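Local structure of carboxypeptidase 1 (Deinococcus radiodurans str. R1, 5GIV) at residues V105-G110 against L135-D140; N126-M131 against H409-P414. The protein is a zinc-dependent M32 metallocarboxypeptidase that probably releases amino acids one at a time, with broad specificity except for proline, from the C-terminus of peptides. All blocks are in the same frame, centred on the assembly; numbering follows the deposited sequence.

Contact 1: V105-G110 against L135-D140; sequences VREFSG and LEKTLD
Phe-108 and Thr-138 form the more buried half of this meeting between helix 102-122 and helix 128-147, while Glu-107 and Lys-137 face each other on its solvent side. The ring of Phe-108 reaches across with its far end: CZ lies 4.4 Å from Thr-138 O, approached obliquely, and CE1 lies 4.5 Å from the methyl CG2 of Thr-138. CG of Phe-108 stands roughly anti to the backbone N (chi1 -153°), a turn that carries the ring toward the second helix, where Leu-141 and Ser-142 also touch it. Thr-138 is buried, and its hydroxyl is engaged elsewhere, bonded to His-111 NE2 on the first helix and to Tyr-134 O one turn back on its own. The helices come close here, Phe-108 CA and Thr-138 CA lying 7.9 Å apart, yet the ring meets the threonine only at the limit of contact. On the exposed side both long chains are extended and slant across one another. Glu-107 OE2 comes 4.1 Å from Lys-137 CE, so the carboxylate meets the last methylene as nearly as the ammonium, whose NZ is 4.3 Å from the same oxygen, beyond a salt bridge. The chemistry thus joins the two helices by an aromatic ring against a threonine inside and by a loose, probably solvent-screened attraction of opposite charges outside, with the firmer polar tie supplied by Thr-138 and His-111.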
# COMPACT_ATOMS: atom_id res chain seq x y z
N VAL A 105 26.93 -0.09 -7.36
CA VAL A 105 25.53 -0.44 -7.19
C VAL A 105 24.65 0.77 -7.46
O VAL A 105 23.64 0.69 -8.17
CB VAL A 105 25.29 -1.00 -5.77
CG1 VAL A 105 23.80 -1.29 -5.55
CG2 VAL A 105 26.15 -2.23 -5.53
N ARG A 106 25.04 1.92 -6.90
CA ARG A 106 24.24 3.14 -7.06
C ARG A 106 24.28 3.66 -8.49
O ARG A 106 23.25 4.09 -9.02
CB ARG A 106 24.74 4.21 -6.08
CG ARG A 106 24.32 3.96 -4.63
CD ARG A 106 24.69 5.13 -3.74
NE ARG A 106 26.14 5.29 -3.66
CZ ARG A 106 26.90 4.72 -2.73
NH1 ARG A 106 26.35 3.97 -1.78
NH2 ARG A 106 28.21 4.91 -2.74
N GLU A 107 25.45 3.64 -9.13
CA GLU A 107 25.53 4.12 -10.50
C GLU A 107 24.65 3.29 -11.43
O GLU A 107 23.87 3.84 -12.22
CB GLU A 107 26.99 4.11 -10.98
CG GLU A 107 27.17 4.68 -12.38
CD GLU A 107 28.51 4.34 -13.01
OE1 GLU A 107 29.26 3.52 -12.44
OE2 GLU A 107 28.82 4.91 -14.09
N PHE A 108 24.76 1.97 -11.35
CA PHE A 108 23.94 1.09 -12.17
C PHE A 108 22.45 1.29 -11.87
O PHE A 108 21.62 1.39 -12.79
CB PHE A 108 24.35 -0.37 -11.94
CG PHE A 108 24.08 -1.28 -13.10
CD1 PHE A 108 23.22 -0.90 -14.12
CD2 PHE A 108 24.69 -2.52 -13.18
CE1 PHE A 108 22.98 -1.75 -15.19
CE2 PHE A 108 24.44 -3.37 -14.25
CZ PHE A 108 23.59 -2.98 -15.25
N SER A 109 22.10 1.36 -10.59
CA SER A 109 20.71 1.56 -10.20
C SER A 109 20.17 2.90 -10.71
O SER A 109 19.04 2.97 -11.20
CB SER A 109 20.59 1.49 -8.68
OG SER A 109 19.35 2.03 -8.25
N GLY A 110 20.97 3.96 -10.62
CA GLY A 110 20.52 5.25 -11.11
C GLY A 110 20.38 5.28 -12.62
O GLY A 110 19.45 5.89 -13.16
N LEU A 135 21.11 1.95 -23.84
CA LEU A 135 21.46 0.54 -23.94
C LEU A 135 22.97 0.36 -24.01
O LEU A 135 23.50 -0.62 -23.47
CB LEU A 135 20.78 -0.08 -25.15
CG LEU A 135 19.26 -0.27 -25.14
CD1 LEU A 135 18.76 -0.55 -26.55
CD2 LEU A 135 18.86 -1.41 -24.19
N GLU A 136 23.67 1.28 -24.66
CA GLU A 136 25.13 1.18 -24.74
C GLU A 136 25.76 1.29 -23.36
O GLU A 136 26.65 0.50 -23.00
CB GLU A 136 25.67 2.23 -25.70
CG GLU A 136 25.52 1.78 -27.15
CD GLU A 136 25.84 2.86 -28.16
OE1 GLU A 136 25.95 4.06 -27.77
OE2 GLU A 136 25.99 2.50 -29.36
N LYS A 137 25.31 2.26 -22.56
CA LYS A 137 25.81 2.36 -21.19
C LYS A 137 25.40 1.15 -20.37
O LYS A 137 26.18 0.66 -19.54
CB LYS A 137 25.31 3.65 -20.54
CG LYS A 137 25.98 3.93 -19.20
CD LYS A 137 25.57 5.27 -18.59
CE LYS A 137 26.33 5.52 -17.29
NZ LYS A 137 26.03 6.85 -16.68
N THR A 138 24.17 0.66 -20.57
CA THR A 138 23.74 -0.54 -19.86
C THR A 138 24.59 -1.74 -20.23
O THR A 138 24.97 -2.53 -19.36
CB THR A 138 22.26 -0.83 -20.13
OG1 THR A 138 21.46 0.18 -19.51
CG2 THR A 138 21.88 -2.18 -19.53
N LEU A 139 24.93 -1.90 -21.51
CA LEU A 139 25.77 -3.02 -21.91
C LEU A 139 27.15 -2.94 -21.27
O LEU A 139 27.68 -3.94 -20.79
CB LEU A 139 25.90 -3.09 -23.42
CG LEU A 139 26.82 -4.22 -23.88
CD1 LEU A 139 26.24 -5.58 -23.48
CD2 LEU A 139 27.05 -4.17 -25.38
N ASP A 140 27.73 -1.74 -21.24
CA ASP A 140 29.04 -1.56 -20.63
C ASP A 140 28.99 -1.85 -19.13
O ASP A 140 29.84 -2.56 -18.60
CB ASP A 140 29.56 -0.14 -20.91
CG ASP A 140 30.80 0.21 -20.10
OD1 ASP A 140 31.89 -0.34 -20.39
OD2 ASP A 140 30.69 1.06 -19.19

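Contact 2: N126-M131 against H409-P414; sequences NDFGRM and HWYFGP
The hydroxyl oxygen of Tyr-411 sits at the rim of the Phe-128 ring, although its polar partner, Ala-404 O, lies elsewhere: OH lies 3.9 Å from Phe-128 CE1, in the plane of that ring, and the two side chains cross at about a right angle. A hydrogen bond with the Ala-404 carbonyl satisfies the buried hydroxyl. Met-131 crosses obliquely at the tyrosine's CD1-CE1 side, bent at both chi2 and chi3 (-48° and -56°). This fold brings the methionine back on itself, placing CB 3.9 Å from Tyr-411 CE1 and the terminal methyl CE 3.9 Å from Tyr-411 CD1. Trp-119 of helix 102-122 stacks with the tyrosine ring and also touches Met-131. Cutting Tyr-411 back to alanine removes the ring and hydroxyl, and is likely to open a gap beside Met-131 and Trp-119 and leave Ala-404 O without its hydroxyl partner. Beyond the apolar meeting, Asp-127 caps the start of helix 128-147: Arg-130 N gives a bent bond (137°) to Asp-127 OD1, 3.2 Å away and met from above the carboxylate plane. Just before it, Asn-126, with positive phi, is the C-prime residue of the Schellman motif closing helix 102-122. The arrangement is the tight turn of an antiparallel helical hairpin, Schellman ending followed at once by an aspartate N-cap, with Phe-128 and Met-131, just after the cap, packed on Tyr-411 of the loop that precedes helix 420-439.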
# COMPACT_ATOMS: atom_id res chain seq x y z
N ASN A 126 7.96 4.99 -30.72
CA ASN A 126 8.80 4.32 -31.71
C ASN A 126 10.14 5.05 -31.88
O ASN A 126 10.64 5.27 -32.99
CB ASN A 126 8.07 4.19 -33.04
CG ASN A 126 8.81 3.31 -34.02
OD1 ASN A 126 9.37 2.29 -33.64
ND2 ASN A 126 8.80 3.69 -35.30
N ASP A 127 10.74 5.39 -30.75
CA ASP A 127 11.98 6.16 -30.71
C ASP A 127 13.09 5.26 -30.17
O ASP A 127 13.55 5.40 -29.04
CB ASP A 127 11.78 7.43 -29.86
CG ASP A 127 12.93 8.42 -30.00
OD1 ASP A 127 13.84 8.19 -30.83
OD2 ASP A 127 12.90 9.45 -29.30
N PHE A 128 13.49 4.29 -31.00
CA PHE A 128 14.59 3.42 -30.59
C PHE A 128 15.91 4.17 -30.60
O PHE A 128 16.78 3.91 -29.78
CB PHE A 128 14.68 2.19 -31.49
CG PHE A 128 15.83 1.28 -31.14
CD1 PHE A 128 15.73 0.40 -30.07
CD2 PHE A 128 17.01 1.32 -31.86
CE1 PHE A 128 16.78 -0.42 -29.73
CE2 PHE A 128 18.08 0.49 -31.52
CZ PHE A 128 17.96 -0.38 -30.45
N GLY A 129 16.08 5.11 -31.55
CA GLY A 129 17.30 5.89 -31.59
C GLY A 129 17.59 6.61 -30.29
O GLY A 129 18.75 6.80 -29.92
N ARG A 130 16.55 7.01 -29.56
CA ARG A 130 16.77 7.66 -28.28
C ARG A 130 17.31 6.69 -27.24
O ARG A 130 18.12 7.08 -26.38
CB ARG A 130 15.47 8.30 -27.78
CG ARG A 130 15.54 8.89 -26.38
CD ARG A 130 14.18 9.41 -25.97
NE ARG A 130 14.11 9.92 -24.60
CZ ARG A 130 12.98 10.31 -24.01
NH1 ARG A 130 11.83 10.24 -24.66
NH2 ARG A 130 13.00 10.74 -22.75
N MET A 131 16.89 5.41 -27.28
CA MET A 131 17.34 4.46 -26.28
C MET A 131 18.73 3.90 -26.55
O MET A 131 19.34 3.33 -25.64
CB MET A 131 16.33 3.31 -26.17
CG MET A 131 14.92 3.75 -25.85
SD MET A 131 14.84 4.91 -24.47
CE MET A 131 15.66 3.99 -23.16
N HIS A 409 13.03 -5.54 -19.99
CA HIS A 409 14.16 -6.09 -19.24
C HIS A 409 15.45 -5.32 -19.49
O HIS A 409 16.10 -4.86 -18.54
CB HIS A 409 14.33 -7.58 -19.57
CG HIS A 409 13.12 -8.40 -19.27
ND1 HIS A 409 11.87 -8.12 -19.81
CD2 HIS A 409 12.95 -9.49 -18.48
CE1 HIS A 409 11.00 -9.01 -19.37
NE2 HIS A 409 11.62 -9.85 -18.56
N TRP A 410 15.85 -5.15 -20.75
CA TRP A 410 17.12 -4.49 -21.05
C TRP A 410 17.11 -2.99 -20.76
O TRP A 410 18.17 -2.36 -20.82
CB TRP A 410 17.49 -4.71 -22.52
CG TRP A 410 17.65 -6.15 -22.90
CD1 TRP A 410 17.92 -7.20 -22.07
CD2 TRP A 410 17.55 -6.70 -24.22
NE1 TRP A 410 17.98 -8.37 -22.79
CE2 TRP A 410 17.76 -8.09 -24.11
CE3 TRP A 410 17.29 -6.16 -25.48
CZ2 TRP A 410 17.73 -8.94 -25.22
CZ3 TRP A 410 17.27 -7.00 -26.58
CH2 TRP A 410 17.48 -8.37 -26.44
N TYR A 411 15.96 -2.41 -20.44
CA TYR A 411 15.89 -0.98 -20.16
C TYR A 411 15.76 -0.66 -18.68
O TYR A 411 15.95 0.50 -18.30
CB TYR A 411 14.72 -0.35 -20.93
CG TYR A 411 14.77 -0.65 -22.40
CD1 TYR A 411 15.55 0.12 -23.25
CD2 TYR A 411 14.07 -1.72 -22.93
CE1 TYR A 411 15.61 -0.16 -24.59
CE2 TYR A 411 14.13 -2.01 -24.27
CZ TYR A 411 14.90 -1.23 -25.09
OH TYR A 411 14.96 -1.52 -26.43
N PHE A 412 15.43 -1.65 -17.85
CA PHE A 412 15.31 -1.47 -16.41
C PHE A 412 16.24 -2.41 -15.65
O PHE A 412 16.04 -2.66 -14.47
CB PHE A 412 13.86 -1.68 -15.97
CG PHE A 412 13.55 -1.09 -14.63
CD1 PHE A 412 14.36 -0.10 -14.07
CD2 PHE A 412 12.44 -1.51 -13.91
CE1 PHE A 412 14.07 0.45 -12.83
CE2 PHE A 412 12.14 -0.97 -12.67
CZ PHE A 412 12.95 0.01 -12.13
N GLY A 413 17.24 -2.97 -16.33
CA GLY A 413 18.15 -3.89 -15.72
C GLY A 413 19.28 -4.26 -16.66
O GLY A 413 19.42 -3.69 -17.75
N PRO A 414 20.09 -5.23 -16.27
CA PRO A 414 21.24 -5.60 -17.09
C PRO A 414 20.80 -6.28 -18.37
O PRO A 414 19.69 -6.78 -18.50
CB PRO A 414 22.02 -6.58 -16.20
CG PRO A 414 21.44 -6.44 -14.83
CD PRO A 414 20.00 -6.05 -15.05

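In the fold
Helix 128-147 serves both contacts: its first turn takes part in contact 2, and residues 135-140, farther along, in contact 1. The centres of the two contacts are 12 Å apart, and they touch directly. Thr-138 links them, its CG2 3.4 Å from Gly-413 O, and Leu-135 of the same segment fills in against contact 2, its CD2 3.5 Å from Tyr-411 CE1 and its CD1 3.7 Å from Phe-128 CE1. Helix 102-122 is the other shared element, lending one segment to contact 1 and Trp-119 to the surroundings of contact 2. The 409-414 loop thus lies against both helices of the pair. Both contacts lie away from the zinc site of His-266, His-270 and Glu-296.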